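Local atomic coordinates of alpha-1,2-mannosidase (Bacteroides thetaiotaomicron, PDB entry 2WW2), a protein that catalyses the calcium-dependent, inverting hydrolysis of alpha-mannosides as a member of glycoside hydrolase family 92. Residues 333-338 / 451-456; 391-396 / 458-463; 447-452 / 520-525. All coordinates share one frame; numbering follows the deposited sequence.

Overall arrangement
All three interactions lie in the GH92 catalytic domain and share helix 444-465, which meets three different partners along its length. Towards its start, interaction 3 joins it to residues 520-525; one turn on, interaction 1 brings Tyr453 to Phe335; further along, interaction 2 faces the end of helix 383-393. The centres of interactions 1 and 3 are about 11 Å apart, and a salt bridge of 2.9 Å between Arg336 NH2 and Glu450 OE2 joins them directly. Interaction 2 has its centre about 13 Å from that of interaction 1 and 22 Å from that of interaction 3. Both residues that touch in interaction 1 and all four in interaction 3 are buried.

Interaction 1: residues 333-338 / 451-456; sequences DTFRAV and YAYADW
Phe335 overlaps the ring of Tyr453 by little more than a rim. The two planes are inclined by only 27°, but the side chains run past each other in opposite directions and the rings are displaced, leaving their centroids 5.3 Å apart, so this is a strongly offset aromatic pair and not a full stack. The closest approach is Phe335 CE1 to Tyr453 CE2 at 3.6 Å, and the same CE1 lies 3.8 Å from Tyr453 OH. Both side chains reach far for this meeting: the nearest CA atoms, those of Phe335 and Ala454, are 11.1 Å apart. Tyr453 extends with CG anti to the backbone N (chi1 168°), whereas Phe335 takes the crowded position between N and the carbonyl carbon (chi1 88°).

Arg336 adds a second layer. Phe335 CE2 sits over the centre of its guanidinium, 3.4 Å above a plane that is clearly tilted from the ring, while Arg336 CG lies above one face of the same ring. Trp332 holds the arginine further, through a hydrogen bond from NE to its carbonyl oxygen and a cation-pi contact. Tyr453 OH is hydrogen-bonded to Pro647 O and to Ser386 OG of helix 383-393, a helix that also packs on Phe335 through Leu387. A serine in place of Phe335 would probably open a gap beside Tyr453 CE2 and leave the tyrosine ring without this aromatic neighbour.

With no hydrogen bond passing between the segments, the contact rests on dispersion between two buried rings, while the phenol's polar end is satisfied elsewhere and is thereby fixed in direction.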
loop_
_atom_site.group_PDB
_atom_site.type_symbol
_atom_site.label_atom_id
_atom_site.label_comp_id
_atom_site.label_asym_id
_atom_site.label_seq_id
_atom_site.Cartn_x
_atom_site.Cartn_y
_atom_site.Cartn_z
ATOM N N ASP A 333 18.455 16.016 15.627
ATOM C CA ASP A 333 17.116 15.775 16.185
ATOM C C ASP A 333 16.693 16.891 17.130
ATOM O O ASP A 333 15.572 17.437 17.033
ATOM C CB ASP A 333 17.078 14.466 16.974
ATOM C CG ASP A 333 16.723 13.272 16.114
ATOM O OD1 ASP A 333 15.737 13.335 15.343
ATOM O OD2 ASP A 333 17.421 12.265 16.228
ATOM N N THR A 334 17.572 17.220 18.066
ATOM C CA THR A 334 17.154 18.040 19.215
ATOM C C THR A 334 17.107 19.565 18.969
ATOM O O THR A 334 16.577 20.286 19.788
ATOM C CB THR A 334 18.009 17.724 20.464
ATOM O OG1 THR A 334 19.384 18.051 20.194
ATOM C CG2 THR A 334 17.879 16.231 20.836
ATOM N N PHE A 335 17.648 20.059 17.851
ATOM C CA PHE A 335 17.563 21.510 17.593
ATOM C C PHE A 335 16.123 21.949 17.321
ATOM O O PHE A 335 15.779 23.113 17.509
ATOM C CB PHE A 335 18.452 21.934 16.410
ATOM C CG PHE A 335 17.768 21.838 15.048
ATOM C CD1 PHE A 335 16.928 22.848 14.602
ATOM C CD2 PHE A 335 18.022 20.763 14.194
ATOM C CE1 PHE A 335 16.312 22.768 13.336
ATOM C CE2 PHE A 335 17.422 20.691 12.922
ATOM C CZ PHE A 335 16.558 21.687 12.510
ATOM N N ARG A 336 15.302 21.021 16.851
ATOM C CA ARG A 336 13.973 21.351 16.318
ATOM C C ARG A 336 13.004 21.825 17.407
ATOM O O ARG A 336 12.251 22.787 17.195
ATOM C CB ARG A 336 13.372 20.158 15.523
ATOM C CG ARG A 336 14.245 19.757 14.298
ATOM C CD ARG A 336 13.952 18.378 13.684
ATOM N NE ARG A 336 15.123 17.909 12.921
ATOM C CZ ARG A 336 15.357 18.197 11.640
ATOM N NH1 ARG A 336 14.502 18.949 10.961
ATOM N NH2 ARG A 336 16.454 17.740 11.034
ATOM N N ALA A 337 12.995 21.159 18.554
ATOM C CA ALA A 337 12.030 21.524 19.594
ATOM C C ALA A 337 12.562 21.361 21.016
ATOM O O ALA A 337 12.147 22.080 21.920
ATOM C CB ALA A 337 10.730 20.700 19.422
ATOM N N VAL A 338 13.443 20.388 21.228
ATOM C CA VAL A 338 13.963 20.117 22.579
ATOM C C VAL A 338 14.767 21.327 23.109
ATOM O O VAL A 338 14.491 21.865 24.187
ATOM C CB VAL A 338 14.837 18.811 22.609
ATOM C CG1 VAL A 338 15.621 18.720 23.914
ATOM C CG2 VAL A 338 13.946 17.549 22.429
ATOM N N TYR A 451 22.040 22.419 5.282
ATOM C CA TYR A 451 23.078 23.451 5.208
ATOM C C TYR A 451 22.525 24.845 4.872
ATOM O O TYR A 451 23.026 25.852 5.390
ATOM C CB TYR A 451 24.139 23.099 4.167
ATOM C CG TYR A 451 24.903 21.806 4.399
ATOM C CD1 TYR A 451 24.864 21.143 5.627
ATOM C CD2 TYR A 451 25.664 21.257 3.379
ATOM C CE1 TYR A 451 25.568 19.951 5.813
ATOM C CE2 TYR A 451 26.382 20.077 3.557
ATOM C CZ TYR A 451 26.321 19.430 4.774
ATOM O OH TYR A 451 27.019 18.261 4.955
ATOM N N ALA A 452 21.536 24.913 3.985
ATOM C CA ALA A 452 20.929 26.209 3.642
ATOM C C ALA A 452 20.321 26.848 4.906
ATOM O O ALA A 452 20.400 28.060 5.121
ATOM C CB ALA A 452 19.870 26.033 2.557
ATOM N N TYR A 453 19.731 26.014 5.752
ATOM C CA TYR A 453 19.197 26.472 7.038
ATOM C C TYR A 453 20.298 26.947 8.003
ATOM O O TYR A 453 20.181 28.018 8.640
ATOM C CB TYR A 453 18.379 25.347 7.695
ATOM C CG TYR A 453 18.042 25.638 9.157
ATOM C CD1 TYR A 453 17.194 26.680 9.502
ATOM C CD2 TYR A 453 18.591 24.862 10.189
ATOM C CE1 TYR A 453 16.887 26.943 10.838
ATOM C CE2 TYR A 453 18.299 25.122 11.513
ATOM C CZ TYR A 453 17.441 26.154 11.832
ATOM O OH TYR A 453 17.162 26.422 13.142
ATOM N N ALA A 454 21.360 26.159 8.131
ATOM C CA ALA A 454 22.445 26.538 9.029
ATOM C C ALA A 454 23.085 27.832 8.528
ATOM O O ALA A 454 23.481 28.687 9.315
ATOM C CB ALA A 454 23.509 25.420 9.113
ATOM N N ASP A 455 23.193 27.972 7.216
ATOM C CA ASP A 455 23.777 29.186 6.675
ATOM C C ASP A 455 22.877 30.397 6.955
ATOM O O ASP A 455 23.366 31.496 7.246
ATOM C CB ASP A 455 24.057 29.023 5.176
ATOM C CG ASP A 455 25.197 28.060 4.907
ATOM O OD1 ASP A 455 26.073 27.916 5.806
ATOM O OD2 ASP A 455 25.240 27.460 3.803
ATOM N N TRP A 456 21.565 30.208 6.851
ATOM C CA TRP A 456 20.636 31.271 7.263
ATOM C C TRP A 456 20.878 31.627 8.748
ATOM O O TRP A 456 20.948 32.811 9.109
ATOM C CB TRP A 456 19.177 30.857 6.981
ATOM C CG TRP A 456 18.173 31.805 7.553
ATOM C CD1 TRP A 456 17.640 32.914 6.948
ATOM C CD2 TRP A 456 17.591 31.738 8.856
ATOM N NE1 TRP A 456 16.757 33.545 7.803
ATOM C CE2 TRP A 456 16.704 32.834 8.977
ATOM C CE3 TRP A 456 17.717 30.845 9.925
ATOM C CZ2 TRP A 456 15.962 33.069 10.131
ATOM C CZ3 TRP A 456 16.976 31.075 11.071
ATOM C CH2 TRP A 456 16.117 32.187 11.170
#

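Interaction 2: residues 391-396 / 458-463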
loop_
_atom_site.group_PDB
_atom_site.type_symbol
_atom_site.label_atom_id
_atom_site.label_comp_id
_atom_site.label_asym_id
_atom_site.label_seq_id
_atom_site.Cartn_x
_atom_site.Cartn_y
_atom_site.Cartn_z
ATOM N N ALA A 391 19.388 30.422 20.756
ATOM C CA ALA A 391 19.567 30.931 22.121
ATOM C C ALA A 391 19.940 32.401 22.087
ATOM O O ALA A 391 19.360 33.214 22.806
ATOM C CB ALA A 391 20.631 30.133 22.863
ATOM N N TRP A 392 20.881 32.748 21.219
ATOM C CA TRP A 392 21.369 34.123 21.148
ATOM C C TRP A 392 20.228 35.095 20.852
ATOM O O TRP A 392 20.162 36.187 21.436
ATOM C CB TRP A 392 22.445 34.231 20.071
ATOM C CG TRP A 392 23.214 35.523 20.106
ATOM C CD1 TRP A 392 22.909 36.676 19.446
ATOM C CD2 TRP A 392 24.421 35.787 20.835
ATOM N NE1 TRP A 392 23.852 37.641 19.712
ATOM C CE2 TRP A 392 24.793 37.117 20.560
ATOM C CE3 TRP A 392 25.226 35.022 21.682
ATOM C CZ2 TRP A 392 25.929 37.713 21.128
ATOM C CZ3 TRP A 392 26.360 35.610 22.241
ATOM C CH2 TRP A 392 26.700 36.938 21.955
ATOM N N MET A 393 19.336 34.702 19.943
ATOM C CA MET A 393 18.281 35.615 19.509
ATOM C C MET A 393 17.193 35.747 20.560
ATOM O O MET A 393 16.313 36.596 20.444
ATOM C CB MET A 393 17.686 35.171 18.181
ATOM C CG MET A 393 18.701 35.162 17.052
ATOM S SD MET A 393 19.575 36.732 16.897
ATOM C CE MET A 393 20.831 36.270 15.736
ATOM N N LYS A 394 17.267 34.897 21.580
ATOM C CA LYS A 394 16.342 34.914 22.688
ATOM C C LYS A 394 17.001 35.504 23.928
ATOM O O LYS A 394 16.452 35.411 25.034
ATOM C CB LYS A 394 15.854 33.486 22.986
ATOM C CG LYS A 394 14.940 32.953 21.914
ATOM C CD LYS A 394 14.662 31.461 22.064
ATOM C CE LYS A 394 13.628 31.017 21.016
ATOM N NZ LYS A 394 13.333 29.563 21.166
ATOM N N GLY A 395 18.174 36.104 23.750
ATOM C CA GLY A 395 18.836 36.813 24.844
ATOM C C GLY A 395 19.689 35.931 25.737
ATOM O O GLY A 395 20.143 36.367 26.786
ATOM N N ILE A 396 19.910 34.686 25.312
ATOM C CA ILE A 396 20.798 33.777 26.018
ATOM C C ILE A 396 22.147 33.894 25.343
ATOM O O ILE A 396 22.362 33.393 24.222
ATOM C CB ILE A 396 20.272 32.330 25.933
ATOM C CG1 ILE A 396 18.875 32.267 26.559
ATOM C CG2 ILE A 396 21.233 31.365 26.620
ATOM C CD1 ILE A 396 18.157 30.935 26.356
ATOM N N ILE A 458 23.636 31.405 10.478
ATOM C CA ILE A 458 24.900 32.139 10.600
ATOM C C ILE A 458 24.745 33.565 10.091
ATOM O O ILE A 458 25.303 34.506 10.678
ATOM C CB ILE A 458 26.068 31.420 9.880
ATOM C CG1 ILE A 458 26.376 30.109 10.617
ATOM C CG2 ILE A 458 27.322 32.333 9.805
ATOM C CD1 ILE A 458 27.310 29.155 9.809
ATOM N N ALA A 459 23.977 33.734 9.016
ATOM C CA ALA A 459 23.733 35.086 8.498
ATOM C C ALA A 459 23.016 35.931 9.561
ATOM O O ALA A 459 23.360 37.098 9.800
ATOM C CB ALA A 459 22.908 35.035 7.223
ATOM N N ARG A 460 22.001 35.344 10.179
ATOM C CA ARG A 460 21.243 36.046 11.207
ATOM C C ARG A 460 22.171 36.469 12.341
ATOM O O ARG A 460 22.073 37.587 12.842
ATOM C CB ARG A 460 20.149 35.128 11.754
ATOM C CG ARG A 460 18.981 34.913 10.775
ATOM C CD ARG A 460 17.938 35.992 11.032
ATOM N NE ARG A 460 17.423 35.763 12.369
ATOM C CZ ARG A 460 16.816 36.651 13.148
ATOM N NH1 ARG A 460 16.614 37.916 12.741
ATOM N NH2 ARG A 460 16.406 36.249 14.346
ATOM N N PHE A 461 23.024 35.537 12.771
ATOM C CA PHE A 461 23.963 35.764 13.863
ATOM C C PHE A 461 24.917 36.885 13.519
ATOM O O PHE A 461 25.052 37.841 14.298
ATOM C CB PHE A 461 24.723 34.472 14.227
ATOM C CG PHE A 461 25.535 34.574 15.494
ATOM C CD1 PHE A 461 24.914 34.567 16.744
ATOM C CD2 PHE A 461 26.926 34.649 15.441
ATOM C CE1 PHE A 461 25.665 34.657 17.910
ATOM C CE2 PHE A 461 27.675 34.731 16.595
ATOM C CZ PHE A 461 27.052 34.752 17.836
ATOM N N ALA A 462 25.554 36.797 12.351
ATOM C CA ALA A 462 26.507 37.823 11.945
ATOM C C ALA A 462 25.808 39.183 11.871
ATOM O O ALA A 462 26.356 40.194 12.299
ATOM C CB ALA A 462 27.129 37.493 10.606
ATOM N N GLU A 463 24.603 39.202 11.305
ATOM C CA GLU A 463 23.882 40.476 11.148
ATOM C C GLU A 463 23.646 41.136 12.508
ATOM O O GLU A 463 23.808 42.354 12.656
ATOM C CB GLU A 463 22.547 40.263 10.412
ATOM C CG GLU A 463 21.889 41.571 10.018
ATOM C CD GLU A 463 20.750 41.392 9.035
ATOM O OE1 GLU A 463 19.856 40.581 9.320
ATOM O OE2 GLU A 463 20.771 42.079 7.984
#
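Trp392 turns one face of its indole towards helix 444-465 and receives the edge of Phe461 there, a T-shaped pair with planes at 72°. A single ring corner does most of the touching: Phe461 CE1 stands over the five-membered ring, 3.4 Å from Trp392 CD2, and the ring centroids are 4.7 Å apart. Phe461 leans across from its helix with CG anti to the backbone N (chi1 -170°), and Met408 of helix 401-413 packs against it as well.

Met393 follows, and its side chain bends at chi2 (-53°) so that the methyl end drops onto the neighbouring backbone. There CE rests 3.4 Å from Arg460 O and 3.7 Å from Phe461 CA. Nearer the backbone, Met393 CG lies 3.7 Å from Arg460 NH2, whose own hydrogen bond goes to Gly648 O. The pairing is one of helix against helix in the (alpha/alpha)6 barrel expected of GH92 catalytic domains, here at the C-terminal end of helix 383-393.

That helix closes in a Schellman motif. Lys394 N bonds to Ala391 O, and Gly395, at positive phi, is the C-prime residue, its N binding Trp392 O at 3.1 Å. Beyond the glycine, Ile396 N also returns to Ala391 O, at 3.0 Å, and the Ile396 side chain packs on Pro347 and Ser350 of helix 347-364.

Interaction 3: residues 447-452 / 520-525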
loop_
_atom_site.group_PDB
_atom_site.type_symbol
_atom_site.label_atom_id
_atom_site.label_comp_id
_atom_site.label_asym_id
_atom_site.label_seq_id
_atom_site.Cartn_x
_atom_site.Cartn_y
_atom_site.Cartn_z
ATOM N N LYS A 447 21.458 16.865 3.005
ATOM C CA LYS A 447 22.531 17.728 3.503
ATOM C C LYS A 447 22.404 19.170 2.998
ATOM O O LYS A 447 22.521 20.117 3.783
ATOM C CB LYS A 447 23.916 17.158 3.161
ATOM C CG LYS A 447 24.266 15.910 4.000
ATOM C CD LYS A 447 25.487 15.151 3.441
ATOM C CE LYS A 447 25.897 14.017 4.411
ATOM N NZ LYS A 447 26.939 13.108 3.874
ATOM N N THR A 448 22.184 19.334 1.692
ATOM C CA THR A 448 22.037 20.666 1.120
ATOM C C THR A 448 20.941 21.434 1.865
ATOM O O THR A 448 21.102 22.618 2.206
ATOM C CB THR A 448 21.647 20.586 -0.375
ATOM O OG1 THR A 448 22.651 19.870 -1.099
ATOM C CG2 THR A 448 21.520 21.981 -0.980
ATOM N N LEU A 449 19.812 20.776 2.095
ATOM C CA LEU A 449 18.700 21.434 2.778
ATOM C C LEU A 449 19.035 21.815 4.230
ATOM O O LEU A 449 18.695 22.911 4.696
ATOM C CB LEU A 449 17.421 20.572 2.681
ATOM C CG LEU A 449 16.908 20.377 1.242
ATOM C CD1 LEU A 449 15.948 19.170 1.112
ATOM C CD2 LEU A 449 16.240 21.645 0.675
ATOM N N GLU A 450 19.713 20.930 4.946
ATOM C CA GLU A 450 20.154 21.254 6.304
ATOM C C GLU A 450 21.169 22.410 6.278
ATOM O O GLU A 450 21.158 23.285 7.147
ATOM C CB GLU A 450 20.792 20.017 6.964
ATOM C CG GLU A 450 19.836 18.823 7.168
ATOM C CD GLU A 450 18.953 18.954 8.409
ATOM O OE1 GLU A 450 19.285 19.793 9.275
ATOM O OE2 GLU A 450 17.919 18.219 8.530
ATOM N N TYR A 451 22.040 22.419 5.282
ATOM C CA TYR A 451 23.078 23.451 5.208
ATOM C C TYR A 451 22.525 24.845 4.872
ATOM O O TYR A 451 23.026 25.852 5.390
ATOM C CB TYR A 451 24.139 23.099 4.167
ATOM C CG TYR A 451 24.903 21.806 4.399
ATOM C CD1 TYR A 451 24.864 21.143 5.627
ATOM C CD2 TYR A 451 25.664 21.257 3.379
ATOM C CE1 TYR A 451 25.568 19.951 5.813
ATOM C CE2 TYR A 451 26.382 20.077 3.557
ATOM C CZ TYR A 451 26.321 19.430 4.774
ATOM O OH TYR A 451 27.019 18.261 4.955
ATOM N N ALA A 452 21.536 24.913 3.985
ATOM C CA ALA A 452 20.929 26.209 3.642
ATOM C C ALA A 452 20.321 26.848 4.906
ATOM O O ALA A 452 20.400 28.060 5.121
ATOM C CB ALA A 452 19.870 26.033 2.557
ATOM N N TRP A 520 9.235 13.170 -0.707
ATOM C CA TRP A 520 7.910 13.466 -0.162
ATOM C C TRP A 520 8.043 14.189 1.172
ATOM O O TRP A 520 7.244 15.081 1.483
ATOM C CB TRP A 520 7.130 12.153 0.023
ATOM C CG TRP A 520 5.684 12.296 0.463
ATOM C CD1 TRP A 520 5.177 12.102 1.730
ATOM C CD2 TRP A 520 4.567 12.624 -0.370
ATOM N NE1 TRP A 520 3.809 12.306 1.724
ATOM C CE2 TRP A 520 3.414 12.629 0.451
ATOM C CE3 TRP A 520 4.430 12.923 -1.730
ATOM C CZ2 TRP A 520 2.136 12.920 -0.051
ATOM C CZ3 TRP A 520 3.163 13.214 -2.231
ATOM C CH2 TRP A 520 2.030 13.217 -1.389
ATOM N N HIS A 521 9.046 13.804 1.961
ATOM C CA HIS A 521 9.290 14.441 3.261
ATOM C C HIS A 521 10.214 15.644 3.146
ATOM O O HIS A 521 9.923 16.699 3.694
ATOM C CB HIS A 521 9.903 13.455 4.270
ATOM C CG HIS A 521 9.297 12.092 4.220
ATOM N ND1 HIS A 521 8.070 11.804 4.778
ATOM C CD2 HIS A 521 9.739 10.941 3.659
ATOM C CE1 HIS A 521 7.785 10.529 4.568
ATOM N NE2 HIS A 521 8.786 9.982 3.899
ATOM N N TRP A 522 11.339 15.461 2.460
ATOM C CA TRP A 522 12.425 16.456 2.436
ATOM C C TRP A 522 12.076 17.746 1.690
ATOM O O TRP A 522 12.683 18.803 1.922
ATOM C CB TRP A 522 13.730 15.812 1.927
ATOM C CG TRP A 522 14.390 15.039 3.028
ATOM C CD1 TRP A 522 14.274 13.695 3.283
ATOM C CD2 TRP A 522 15.214 15.579 4.068
ATOM N NE1 TRP A 522 15.002 13.366 4.413
ATOM C CE2 TRP A 522 15.578 14.509 4.915
ATOM C CE3 TRP A 522 15.676 16.880 4.372
ATOM C CZ2 TRP A 522 16.392 14.691 6.046
ATOM C CZ3 TRP A 522 16.481 17.054 5.478
ATOM C CH2 TRP A 522 16.836 15.965 6.307
ATOM N N THR A 523 11.072 17.676 0.822
ATOM C CA THR A 523 10.624 18.868 0.101
ATOM C C THR A 523 10.123 19.958 1.062
ATOM O O THR A 523 10.177 21.141 0.743
ATOM C CB THR A 523 9.569 18.505 -0.966
ATOM O OG1 THR A 523 10.210 17.733 -1.991
ATOM C CG2 THR A 523 8.939 19.773 -1.611
ATOM N N TRP A 524 9.681 19.565 2.254
ATOM C CA TRP A 524 9.180 20.532 3.243
ATOM C C TRP A 524 10.255 21.151 4.124
ATOM O O TRP A 524 9.966 22.012 4.961
ATOM C CB TRP A 524 8.124 19.858 4.132
ATOM C CG TRP A 524 6.988 19.370 3.291
ATOM C CD1 TRP A 524 6.777 18.084 2.858
ATOM C CD2 TRP A 524 5.942 20.164 2.720
ATOM N NE1 TRP A 524 5.649 18.039 2.070
ATOM C CE2 TRP A 524 5.120 19.295 1.969
ATOM C CE3 TRP A 524 5.612 21.520 2.784
ATOM C CZ2 TRP A 524 3.988 19.735 1.290
ATOM C CZ3 TRP A 524 4.484 21.962 2.094
ATOM C CH2 TRP A 524 3.683 21.064 1.363
ATOM N N SER A 525 11.495 20.708 3.955
ATOM C CA SER A 525 12.571 21.120 4.858
ATOM C C SER A 525 13.098 22.516 4.515
ATOM O O SER A 525 14.279 22.690 4.161
ATOM C CB SER A 525 13.715 20.087 4.854
ATOM O OG SER A 525 14.631 20.346 5.900
HETATM O O HOH W 1 16.504 24.454 3.429
HETATM O O HOH W 2 16.430 22.358 6.488
HETATM O O HOH W 3 15.304 18.922 8.142
#
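Glu450 folds back at chi2 (-81°) after placing CG anti to the carbonyl carbon (chi1 -63°), and this bend carries its carboxylate to the six-membered end of the Trp522 indole. Trp522 likewise has CG anti to its carbonyl carbon, which sends the indole out towards helix 444-465. The carboxylate and ring planes stand 73° apart. Glu450 OE2 meets the ring at its edge, near the plane, 3.3 Å from Trp522 CH2, so the negative oxygen faces the weakly positive hydrogen rim and probably gains a little from it.

The same OE2 has stronger partners. Arg336 holds it in a salt bridge, and water 3 donates to it, with 2.7 Å between Glu450 OE2 and the water oxygen. That water also donates to Ser525 OG, again at 2.7 Å between OG and the water oxygen. Ser525 OG in turn donates to water 2 (OG to water oxygen 2.8 Å), which passes the bond on to Leu449 O at 2.9 Å from its own oxygen. Water 1 makes a second link, donating to both Leu449 O and Ser525 O, its oxygen 3.0 Å from the former and 2.9 Å from the latter. Three waters thus join the helix to the 520-525 segment where no direct hydrogen bond does.

Beside this polar seam, Leu449 supplies the apolar contact: its CD1 lies 3.4 Å from Trp522 O and approaches the indole obliquely near CE3. Trp522 O also accepts from Ser525 N, closing a type I turn, while Trp522 NE1 is bound to Thr515 O. The arrangement is a water-mediated junction between a long helix and the turn Trp522-Ser525 into which a short helical segment runs, inside the (alpha/alpha)6-barrel catalytic domain expected of family GH92.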